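Local coordinates for protein riboflavin kinase, putative (Trypanosoma brucei, PDB 3BNW) that probably phosphorylates riboflavin with ATP to give FMN, at residues R148-L151 with Q155-E158. Sequence-based numbering, arbitrary orientation.
Sequences RDML and QLQE
Leu156 brings its CD2 methyl against Met150, overlapping both its carbonyl oxygen and its side chain, near the C-terminal end of helix 133-151. Its closest approach is to the main chain, with CD2 3.5 Å from Met150 O and CB also near that oxygen. The thioether end adds an apolar contact, Met150 CE to Leu156 CD2 at 4.1 Å, and the two side chains run side by side in the same direction. Bends at chi2 (-56°) and chi3 (-54°) of Met150 fold the chain so that CE, rather than SD, faces the leucine. The pair sits at the corner where the long helix gives way to the short helix 154-157, beside the antiparallel beta-barrel characteristic of riboflavin kinases. Strand 58-69 lies next to both arms: Met150 rests on Tyr61, while Leu151 and Gln157 touch Trp63, whose indole NE1 is hydrogen-bonded to Leu156 O. The next residue, Gln157, sets CG anti to its backbone N (chi1 -175°) and bends at chi2, bringing the amide back to Leu151. Gln157 NE2 lies 2.7 Å from Leu151 O, but at an angle too poor for a hydrogen bond; CB of Gln157 also approaches Leu151 O, at 3.4 Å.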
ATOM      1  N   ARG A 148      12.271  -0.025   3.034  1.00 31.33           N
ATOM      2  CA  ARG A 148      12.807  -0.342   4.358  1.00 32.08           C
ATOM      3  C   ARG A 148      13.791   0.708   4.868  1.00 31.99           C
ATOM      4  O   ARG A 148      13.757   1.059   6.043  1.00 32.28           O
ATOM      5  CB  ARG A 148      13.460  -1.726   4.351  1.00 32.19           C
ATOM      6  CG  ARG A 148      12.433  -2.826   4.285  1.00 33.14           C
ATOM      7  CD  ARG A 148      13.000  -4.205   4.533  1.00 33.60           C
ATOM      8  NE  ARG A 148      11.927  -5.103   4.952  1.00 35.38           N
ATOM      9  CZ  ARG A 148      11.995  -6.429   4.969  1.00 36.83           C
ATOM     10  NH1 ARG A 148      13.099  -7.067   4.588  1.00 38.24           N
ATOM     11  NH2 ARG A 148      10.938  -7.126   5.372  1.00 37.28           N
ATOM     12  N   ASP A 149      14.665   1.203   3.994  1.00 31.94           N
ATOM     13  CA  ASP A 149      15.634   2.235   4.377  1.00 31.67           C
ATOM     14  C   ASP A 149      14.949   3.556   4.725  1.00 31.20           C
ATOM     15  O   ASP A 149      15.366   4.250   5.657  1.00 31.18           O
ATOM     16  CB  ASP A 149      16.673   2.453   3.264  1.00 31.79           C
ATOM     17  CG  ASP A 149      17.647   1.281   3.125  1.00 32.66           C
ATOM     18  OD1 ASP A 149      17.644   0.375   3.991  1.00 34.07           O
ATOM     19  OD2 ASP A 149      18.422   1.267   2.147  1.00 33.15           O
ATOM     20  N   MET A 150      13.896   3.890   3.982  1.00 30.70           N
ATOM     21  CA  MET A 150      13.142   5.124   4.215  1.00 30.39           C
ATOM     22  C   MET A 150      12.368   5.073   5.529  1.00 30.81           C
ATOM     23  O   MET A 150      12.344   6.046   6.276  1.00 30.76           O
ATOM     24  CB  MET A 150      12.167   5.392   3.062  1.00 29.85           C
ATOM     25  CG  MET A 150      12.825   5.719   1.721  1.00 28.26           C
ATOM     26  SD  MET A 150      13.955   7.120   1.750  1.00 23.53           S
ATOM     27  CE  MET A 150      12.892   8.374   2.449  1.00 26.69           C
ATOM     28  N   LEU A 151      11.745   3.931   5.809  1.00 31.49           N
ATOM     29  CA  LEU A 151      10.899   3.782   6.997  1.00 31.74           C
ATOM     30  C   LEU A 151      11.699   3.666   8.299  1.00 32.18           C
ATOM     31  O   LEU A 151      11.126   3.780   9.385  1.00 32.10           O
ATOM     32  CB  LEU A 151       9.949   2.585   6.841  1.00 31.59           C
ATOM     33  CG  LEU A 151       8.844   2.735   5.781  1.00 31.47           C
ATOM     34  CD1 LEU A 151       8.132   1.411   5.571  1.00 31.13           C
ATOM     35  CD2 LEU A 151       7.840   3.821   6.146  1.00 30.60           C
ATOM     36  N   GLN A 155      11.699  10.289  11.480  1.00 33.74           N
ATOM     37  CA  GLN A 155      10.491  11.022  11.111  1.00 34.04           C
ATOM     38  C   GLN A 155       9.394  10.063  10.640  1.00 33.64           C
ATOM     39  O   GLN A 155       8.270  10.105  11.144  1.00 33.75           O
ATOM     40  CB  GLN A 155      10.819  12.036  10.008  1.00 34.18           C
ATOM     41  CG  GLN A 155       9.784  13.138   9.810  1.00 34.91           C
ATOM     42  CD  GLN A 155       9.937  13.846   8.464  1.00 35.04           C
ATOM     43  OE1 GLN A 155      10.016  13.199   7.412  1.00 35.61           O
ATOM     44  NE2 GLN A 155       9.969  15.180   8.491  1.00 35.37           N
ATOM     45  N   LEU A 156       9.746   9.189   9.695  1.00 33.21           N
ATOM     46  CA  LEU A 156       8.790   8.264   9.059  1.00 32.46           C
ATOM     47  C   LEU A 156       8.442   7.047   9.918  1.00 32.00           C
ATOM     48  O   LEU A 156       7.332   6.536   9.831  1.00 31.41           O
ATOM     49  CB  LEU A 156       9.316   7.798   7.691  1.00 32.46           C
ATOM     50  CG  LEU A 156       8.985   8.660   6.465  1.00 31.77           C
ATOM     51  CD1 LEU A 156       9.046  10.146   6.760  1.00 31.42           C
ATOM     52  CD2 LEU A 156       9.919   8.310   5.317  1.00 32.20           C
ATOM     53  N   GLN A 157       9.388   6.587  10.730  1.00 31.98           N
ATOM     54  CA  GLN A 157       9.158   5.470  11.659  1.00 32.12           C
ATOM     55  C   GLN A 157       7.989   5.745  12.627  1.00 32.26           C
ATOM     56  O   GLN A 157       7.264   4.822  13.015  1.00 32.33           O
ATOM     57  CB  GLN A 157      10.444   5.192  12.457  1.00 32.34           C
ATOM     58  CG  GLN A 157      10.406   3.983  13.398  1.00 32.35           C
ATOM     59  CD  GLN A 157      10.979   2.722  12.774  1.00 33.42           C
ATOM     60  OE1 GLN A 157      11.845   2.068  13.360  1.00 33.44           O
ATOM     61  NE2 GLN A 157      10.504   2.377  11.579  1.00 33.90           N
ATOM     62  N   GLU A 158       7.810   7.014  12.998  1.00 31.99           N
ATOM     63  CA  GLU A 158       6.779   7.433  13.958  1.00 31.74           C
ATOM     64  C   GLU A 158       5.343   7.192  13.461  1.00 31.33           C
ATOM     65  O   GLU A 158       4.418   7.077  14.269  1.00 31.57           O
ATOM     66  CB  GLU A 158       6.974   8.919  14.305  1.00 32.20           C
ATOM     67  CG  GLU A 158       6.272   9.406  15.575  1.00 33.40           C
ATOM     68  CD  GLU A 158       7.025   9.062  16.857  1.00 34.68           C
ATOM     69  OE1 GLU A 158       7.414   7.885  17.034  1.00 35.11           O
ATOM     70  OE2 GLU A 158       7.207   9.969  17.699  1.00 35.19           O
TER